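Local coordinates for protein inositol-1-monophosphatase (Nostoc sp., PDB 5ZHH) that probably hydrolyses inositol monophosphates to free inositol and phosphate, at residues K144-L156 and T248-L260. Residues are numbered along the deposited sequence; the frame is centred on the assembly and turned at random.
Sequences KVSDTSELSKSLL and TNGSIHDNLSRAL
With CG of Asn249 set between its backbone N and carbonyl carbon (chi1 64°) and OG of Ser146 placed likewise (chi1 68°), the buried amide of Asn249 is directed at the loop 144-156. Asn249 ND2 donates to Ser146 OG at 2.9 Å, nearly in the amide plane, and to Thr148 O, also at 2.9 Å, which is tilted from that plane but receives the donor on a lone pair. Asn249 OD1 turns back to its own segment and accepts from Ile252 N (3.0 Å, 167°), so bonds at both ends of the amide hold its rotation. Asp204 OD1 hydrogen-bonds both the Ser146 and Thr148 hydroxyls, a second-shell carboxylate that helps position Ser146 OG. Val145 CB packs 3.7 Å from Asn249 CB, and a water joins Ser146 O, Asn249 O and Ser251 OG. Replacing Asn249 by an alanine is likely to leave Thr148 O and Ser146 OG without this donor and Ile252 N without its acceptor. Farther along, Ile252 CD1 lies 3.8 Å from Leu156 CD2, Leu156 and Leu256 meet tip to tip, and Leu151 CD2 reaches Ala259 CB at 4.1 Å. An Asx motif leading from strand 245-248 into helix 253-261 thus docks onto the loop entering strand 156-158, within the five-stranded-sheet half of the inositol monophosphatase fold.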
ATOM      1  N   LYS A 144       3.199   4.110  21.219  1.00 27.98           N
ATOM      2  CA  LYS A 144       3.764   4.433  22.519  1.00 27.18           C
ATOM      3  C   LYS A 144       5.283   4.413  22.428  1.00 26.93           C
ATOM      4  O   LYS A 144       5.859   3.725  21.577  1.00 25.81           O
ATOM      5  CB  LYS A 144       3.248   3.476  23.601  1.00 31.26           C
ATOM      6  CG  LYS A 144       3.641   2.031  23.396  1.00 37.22           C
ATOM      7  CD  LYS A 144       3.036   1.156  24.476  1.00 45.25           C
ATOM      8  CE  LYS A 144       3.463  -0.295  24.321  1.00 50.11           C
ATOM      9  NZ  LYS A 144       2.963  -1.122  25.456  1.00 53.94           N
ATOM     10  N   VAL A 145       5.924   5.199  23.304  1.00 25.18           N
ATOM     11  CA  VAL A 145       7.388   5.237  23.357  1.00 25.09           C
ATOM     12  C   VAL A 145       7.936   3.875  23.779  1.00 29.96           C
ATOM     13  O   VAL A 145       7.226   3.019  24.325  1.00 28.28           O
ATOM     14  CB  VAL A 145       7.892   6.348  24.296  1.00 23.10           C
ATOM     15  CG1 VAL A 145       7.448   7.726  23.813  1.00 26.70           C
ATOM     16  CG2 VAL A 145       7.437   6.091  25.724  1.00 23.62           C
ATOM     17  N   SER A 146       9.236   3.692  23.539  1.00 26.37           N
ATOM     18  CA  SER A 146       9.935   2.469  23.896  1.00 28.23           C
ATOM     19  C   SER A 146      10.175   2.391  25.405  1.00 30.76           C
ATOM     20  O   SER A 146      10.007   3.361  26.149  1.00 31.21           O
ATOM     21  CB  SER A 146      11.268   2.395  23.160  1.00 26.73           C
ATOM     22  OG  SER A 146      12.147   3.392  23.654  1.00 26.86           O
ATOM     23  N   ASP A 147      10.618   1.217  25.851  1.00 32.01           N
ATOM     24  CA  ASP A 147      10.927   0.968  27.251  1.00 36.30           C
ATOM     25  C   ASP A 147      12.408   1.051  27.537  1.00 33.95           C
ATOM     26  O   ASP A 147      12.812   0.862  28.687  1.00 35.14           O
ATOM     27  CB  ASP A 147      10.394  -0.396  27.699  1.00 43.55           C
ATOM     28  CG  ASP A 147       8.881  -0.451  27.773  1.00 56.24           C
ATOM     29  OD1 ASP A 147       8.273   0.542  28.225  1.00 60.45           O
ATOM     30  OD2 ASP A 147       8.293  -1.499  27.389  1.00 60.60           O
ATOM     31  N   THR A 148      13.221   1.329  26.518  1.00 31.70           N
ATOM     32  CA  THR A 148      14.668   1.342  26.677  1.00 33.76           C
ATOM     33  C   THR A 148      15.075   2.261  27.823  1.00 35.19           C
ATOM     34  O   THR A 148      14.687   3.434  27.868  1.00 36.58           O
ATOM     35  CB  THR A 148      15.334   1.804  25.380  1.00 32.51           C
ATOM     36  OG1 THR A 148      14.815   1.041  24.282  1.00 34.15           O
ATOM     37  CG2 THR A 148      16.844   1.620  25.465  1.00 30.13           C
ATOM     38  N   SER A 149      15.865   1.717  28.747  1.00 35.83           N
ATOM     39  CA  SER A 149      16.295   2.445  29.927  1.00 36.83           C
ATOM     40  C   SER A 149      17.797   2.680  30.003  1.00 39.95           C
ATOM     41  O   SER A 149      18.224   3.527  30.794  1.00 41.02           O
ATOM     42  CB  SER A 149      15.827   1.720  31.203  1.00 43.73           C
ATOM     43  OG  SER A 149      16.291   0.379  31.250  1.00 47.71           O
ATOM     44  N   GLU A 150      18.607   1.942  29.245  1.00 35.17           N
ATOM     45  CA  GLU A 150      20.057   2.085  29.260  1.00 34.51           C
ATOM     46  C   GLU A 150      20.516   2.787  27.988  1.00 33.85           C
ATOM     47  O   GLU A 150      20.111   2.407  26.883  1.00 31.94           O
ATOM     48  CB  GLU A 150      20.740   0.724  29.374  1.00 36.12           C
ATOM     49  CG  GLU A 150      20.371  -0.045  30.621  1.00 45.22           C
ATOM     50  CD  GLU A 150      20.948  -1.443  30.613  1.00 51.59           C
ATOM     51  OE1 GLU A 150      22.152  -1.585  30.309  1.00 55.55           O
ATOM     52  OE2 GLU A 150      20.191  -2.403  30.872  1.00 53.22           O
ATOM     53  N   LEU A 151      21.393   3.778  28.146  1.00 32.98           N
ATOM     54  CA  LEU A 151      21.916   4.491  26.987  1.00 34.66           C
ATOM     55  C   LEU A 151      22.683   3.553  26.061  1.00 32.03           C
ATOM     56  O   LEU A 151      22.565   3.648  24.835  1.00 31.56           O
ATOM     57  CB  LEU A 151      22.798   5.652  27.452  1.00 37.17           C
ATOM     58  CG  LEU A 151      22.964   6.875  26.553  1.00 37.78           C
ATOM     59  CD1 LEU A 151      21.628   7.371  26.029  1.00 33.89           C
ATOM     60  CD2 LEU A 151      23.674   7.982  27.335  1.00 39.11           C
ATOM     61  N   SER A 152      23.453   2.617  26.631  1.00 31.02           N
ATOM     62  CA  SER A 152      24.205   1.658  25.819  1.00 32.60           C
ATOM     63  C   SER A 152      23.311   0.766  24.965  1.00 33.18           C
ATOM     64  O   SER A 152      23.796   0.160  24.002  1.00 36.02           O
ATOM     65  CB  SER A 152      25.089   0.786  26.711  1.00 37.14           C
ATOM     66  OG  SER A 152      24.303  -0.076  27.519  1.00 40.27           O
ATOM     67  N   LYS A 153      22.025   0.658  25.285  1.00 29.81           N
ATOM     68  CA  LYS A 153      21.115  -0.172  24.506  1.00 29.35           C
ATOM     69  C   LYS A 153      20.181   0.660  23.641  1.00 29.26           C
ATOM     70  O   LYS A 153      19.217   0.123  23.083  1.00 27.61           O
ATOM     71  CB  LYS A 153      20.315  -1.101  25.420  1.00 36.79           C
ATOM     72  CG  LYS A 153      21.190  -2.069  26.206  1.00 40.38           C
ATOM     73  CD  LYS A 153      20.398  -2.792  27.283  1.00 47.83           C
ATOM     74  CE  LYS A 153      21.297  -3.732  28.067  1.00 53.27           C
ATOM     75  NZ  LYS A 153      22.020  -4.666  27.166  1.00 56.94           N
ATOM     76  N   SER A 154      20.435   1.956  23.529  1.00 31.12           N
ATOM     77  CA  SER A 154      19.523   2.880  22.882  1.00 30.17           C
ATOM     78  C   SER A 154      19.914   3.112  21.431  1.00 28.06           C
ATOM     79  O   SER A 154      21.064   2.931  21.031  1.00 26.69           O
ATOM     80  CB  SER A 154      19.503   4.221  23.625  1.00 34.46           C
ATOM     81  OG  SER A 154      18.982   4.082  24.936  1.00 37.95           O
ATOM     82  N   LEU A 155      18.918   3.508  20.644  1.00 24.01           N
ATOM     83  CA  LEU A 155      19.105   3.986  19.283  1.00 24.82           C
ATOM     84  C   LEU A 155      18.605   5.420  19.259  1.00 26.35           C
ATOM     85  O   LEU A 155      17.467   5.685  19.661  1.00 26.70           O
ATOM     86  CB  LEU A 155      18.335   3.131  18.271  1.00 24.46           C
ATOM     87  CG  LEU A 155      18.525   3.489  16.792  1.00 24.69           C
ATOM     88  CD1 LEU A 155      19.964   3.260  16.345  1.00 25.13           C
ATOM     89  CD2 LEU A 155      17.555   2.707  15.907  1.00 24.30           C
ATOM     90  N   LEU A 156      19.453   6.338  18.816  1.00 24.10           N
ATOM     91  CA  LEU A 156      19.129   7.755  18.829  1.00 23.73           C
ATOM     92  C   LEU A 156      19.122   8.308  17.410  1.00 20.64           C
ATOM     93  O   LEU A 156      19.462   7.621  16.445  1.00 21.22           O
ATOM     94  CB  LEU A 156      20.130   8.535  19.693  1.00 21.43           C
ATOM     95  CG  LEU A 156      20.358   8.020  21.117  1.00 23.69           C
ATOM     96  CD1 LEU A 156      21.383   8.924  21.816  1.00 22.42           C
ATOM     97  CD2 LEU A 156      19.075   7.942  21.912  1.00 26.31           C
ATOM     98  N   THR A 248      12.812  12.325  24.229  1.00 25.21           N
ATOM     99  CA  THR A 248      13.122  10.919  24.471  1.00 23.99           C
ATOM    100  C   THR A 248      11.882  10.165  24.916  1.00 24.34           C
ATOM    101  O   THR A 248      10.811  10.746  25.137  1.00 23.64           O
ATOM    102  CB  THR A 248      14.210  10.746  25.540  1.00 23.46           C
ATOM    103  OG1 THR A 248      13.650  11.026  26.827  1.00 25.60           O
ATOM    104  CG2 THR A 248      15.405  11.669  25.281  1.00 23.62           C
ATOM    105  N   ASN A 249      12.058   8.853  25.097  1.00 26.98           N
ATOM    106  CA  ASN A 249      11.027   7.996  25.671  1.00 26.52           C
ATOM    107  C   ASN A 249      10.789   8.263  27.151  1.00 28.27           C
ATOM    108  O   ASN A 249       9.886   7.649  27.721  1.00 28.81           O
ATOM    109  CB  ASN A 249      11.377   6.512  25.476  1.00 26.13           C
ATOM    110  CG  ASN A 249      12.657   6.087  26.206  1.00 27.77           C
ATOM    111  OD1 ASN A 249      13.236   6.843  26.989  1.00 29.59           O
ATOM    112  ND2 ASN A 249      13.095   4.852  25.948  1.00 27.57           N
ATOM    113  N   GLY A 250      11.564   9.136  27.790  1.00 30.03           N
ATOM    114  CA  GLY A 250      11.341   9.408  29.198  1.00 32.10           C
ATOM    115  C   GLY A 250      12.226   8.589  30.117  1.00 36.81           C
ATOM    116  O   GLY A 250      12.615   9.062  31.189  1.00 41.49           O
ATOM    117  N   SER A 251      12.499   7.338  29.738  1.00 35.14           N
ATOM    118  CA  SER A 251      13.326   6.468  30.572  1.00 35.26           C
ATOM    119  C   SER A 251      14.819   6.739  30.416  1.00 32.24           C
ATOM    120  O   SER A 251      15.563   6.608  31.393  1.00 29.77           O
ATOM    121  CB  SER A 251      13.010   5.001  30.273  1.00 36.55           C
ATOM    122  OG  SER A 251      11.618   4.759  30.413  1.00 37.39           O
ATOM    123  N   ILE A 252      15.290   7.114  29.222  1.00 29.64           N
ATOM    124  CA  ILE A 252      16.701   7.472  29.059  1.00 28.94           C
ATOM    125  C   ILE A 252      16.911   8.981  29.125  1.00 26.81           C
ATOM    126  O   ILE A 252      18.014   9.458  28.850  1.00 29.61           O
ATOM    127  CB  ILE A 252      17.319   6.909  27.762  1.00 30.26           C
ATOM    128  CG1 ILE A 252      16.604   7.461  26.523  1.00 30.74           C
ATOM    129  CG2 ILE A 252      17.369   5.385  27.779  1.00 31.87           C
ATOM    130  CD1 ILE A 252      17.434   7.320  25.254  1.00 32.05           C
ATOM    131  N   HIS A 253      15.875   9.746  29.469  1.00 27.34           N
ATOM    132  CA  HIS A 253      15.974  11.200  29.371  1.00 24.13           C
ATOM    133  C   HIS A 253      17.110  11.740  30.233  1.00 26.47           C
ATOM    134  O   HIS A 253      17.926  12.544  29.769  1.00 30.06           O
ATOM    135  CB  HIS A 253      14.653  11.853  29.777  1.00 25.60           C
ATOM    136  CG  HIS A 253      14.475  13.220  29.199  1.00 28.21           C
ATOM    137  ND1 HIS A 253      13.902  13.433  27.963  1.00 30.04           N
ATOM    138  CD2 HIS A 253      14.859  14.437  29.654  1.00 29.16           C
ATOM    139  CE1 HIS A 253      13.908  14.728  27.697  1.00 32.08           C
ATOM    140  NE2 HIS A 253      14.491  15.359  28.702  1.00 31.35           N
ATOM    141  N   ASP A 254      17.176  11.313  31.497  1.00 26.66           N
ATOM    142  CA  ASP A 254      18.223  11.814  32.383  1.00 30.64           C
ATOM    143  C   ASP A 254      19.601  11.365  31.922  1.00 29.63           C
ATOM    144  O   ASP A 254      20.578  12.110  32.066  1.00 30.43           O
ATOM    145  CB  ASP A 254      17.960  11.361  33.822  1.00 35.72           C
ATOM    146  CG  ASP A 254      17.879   9.848  33.960  1.00 41.97           C
ATOM    147  OD1 ASP A 254      17.563   9.168  32.956  1.00 43.30           O
ATOM    148  OD2 ASP A 254      18.122   9.337  35.080  1.00 44.37           O
ATOM    149  N   ASN A 255      19.705  10.146  31.387  1.00 27.68           N
ATOM    150  CA  ASN A 255      20.998   9.642  30.936  1.00 29.57           C
ATOM    151  C   ASN A 255      21.475  10.405  29.708  1.00 28.17           C
ATOM    152  O   ASN A 255      22.648  10.780  29.615  1.00 28.07           O
ATOM    153  CB  ASN A 255      20.901   8.152  30.620  1.00 31.23           C
ATOM    154  CG  ASN A 255      20.453   7.320  31.814  1.00 36.13           C
ATOM    155  OD1 ASN A 255      19.549   6.497  31.690  1.00 41.30           O
ATOM    156  ND2 ASN A 255      21.085   7.521  32.962  1.00 34.21           N
ATOM    157  N   LEU A 256      20.577  10.647  28.755  1.00 27.30           N
ATOM    158  CA  LEU A 256      20.962  11.394  27.564  1.00 25.53           C
ATOM    159  C   LEU A 256      21.274  12.846  27.908  1.00 26.62           C
ATOM    160  O   LEU A 256      22.220  13.430  27.366  1.00 28.68           O
ATOM    161  CB  LEU A 256      19.855  11.295  26.512  1.00 23.31           C
ATOM    162  CG  LEU A 256      20.091  11.943  25.147  1.00 24.60           C
ATOM    163  CD1 LEU A 256      21.468  11.607  24.604  1.00 27.62           C
ATOM    164  CD2 LEU A 256      19.005  11.475  24.175  1.00 25.60           C
ATOM    165  N   SER A 257      20.498  13.444  28.815  1.00 27.18           N
ATOM    166  CA  SER A 257      20.787  14.813  29.227  1.00 26.08           C
ATOM    167  C   SER A 257      22.180  14.911  29.849  1.00 27.62           C
ATOM    168  O   SER A 257      22.946  15.830  29.533  1.00 28.48           O
ATOM    169  CB  SER A 257      19.710  15.297  30.202  1.00 26.42           C
ATOM    170  OG  SER A 257      19.998  16.597  30.684  1.00 28.47           O
ATOM    171  N   ARG A 258      22.535  13.953  30.711  1.00 28.98           N
ATOM    172  CA  ARG A 258      23.869  13.941  31.311  1.00 30.22           C
ATOM    173  C   ARG A 258      24.954  13.863  30.240  1.00 30.43           C
ATOM    174  O   ARG A 258      25.946  14.599  30.289  1.00 29.44           O
ATOM    175  CB  ARG A 258      24.007  12.773  32.295  1.00 30.54           C
ATOM    176  CG  ARG A 258      25.451  12.631  32.813  1.00 34.33           C
ATOM    177  CD  ARG A 258      25.636  11.500  33.819  1.00 35.88           C
ATOM    178  NE  ARG A 258      25.693  10.168  33.220  1.00 41.43           N
ATOM    179  CZ  ARG A 258      26.811   9.591  32.789  1.00 47.78           C
ATOM    180  NH1 ARG A 258      27.971  10.233  32.860  1.00 44.82           N
ATOM    181  NH2 ARG A 258      26.760   8.367  32.263  1.00 48.11           N
ATOM    182  N   ALA A 259      24.780  12.973  29.259  1.00 32.14           N
ATOM    183  CA  ALA A 259      25.760  12.864  28.181  1.00 30.13           C
ATOM    184  C   ALA A 259      25.901  14.182  27.428  1.00 30.55           C
ATOM    185  O   ALA A 259      27.016  14.598  27.090  1.00 32.12           O
ATOM    186  CB  ALA A 259      25.374  11.735  27.229  1.00 29.72           C
ATOM    187  N   LEU A 260      24.780  14.866  27.184  1.00 28.91           N
ATOM    188  CA  LEU A 260      24.822  16.163  26.510  1.00 27.98           C
ATOM    189  C   LEU A 260      25.517  17.226  27.363  1.00 25.94           C
ATOM    190  O   LEU A 260      26.102  18.170  26.817  1.00 31.53           O
ATOM    191  CB  LEU A 260      23.403  16.590  26.124  1.00 28.60           C
ATOM    192  CG  LEU A 260      22.788  15.719  25.022  1.00 26.39           C
ATOM    193  CD1 LEU A 260      21.306  16.049  24.782  1.00 25.79           C
ATOM    194  CD2 LEU A 260      23.582  15.838  23.723  1.00 26.89           C
TER
HETATM  195  O   HOH W   1       9.860   4.837  28.511  1.00 39.33           O
HETATM  196  O   HOH W   2      17.152   4.586  33.082  1.00 52.82           O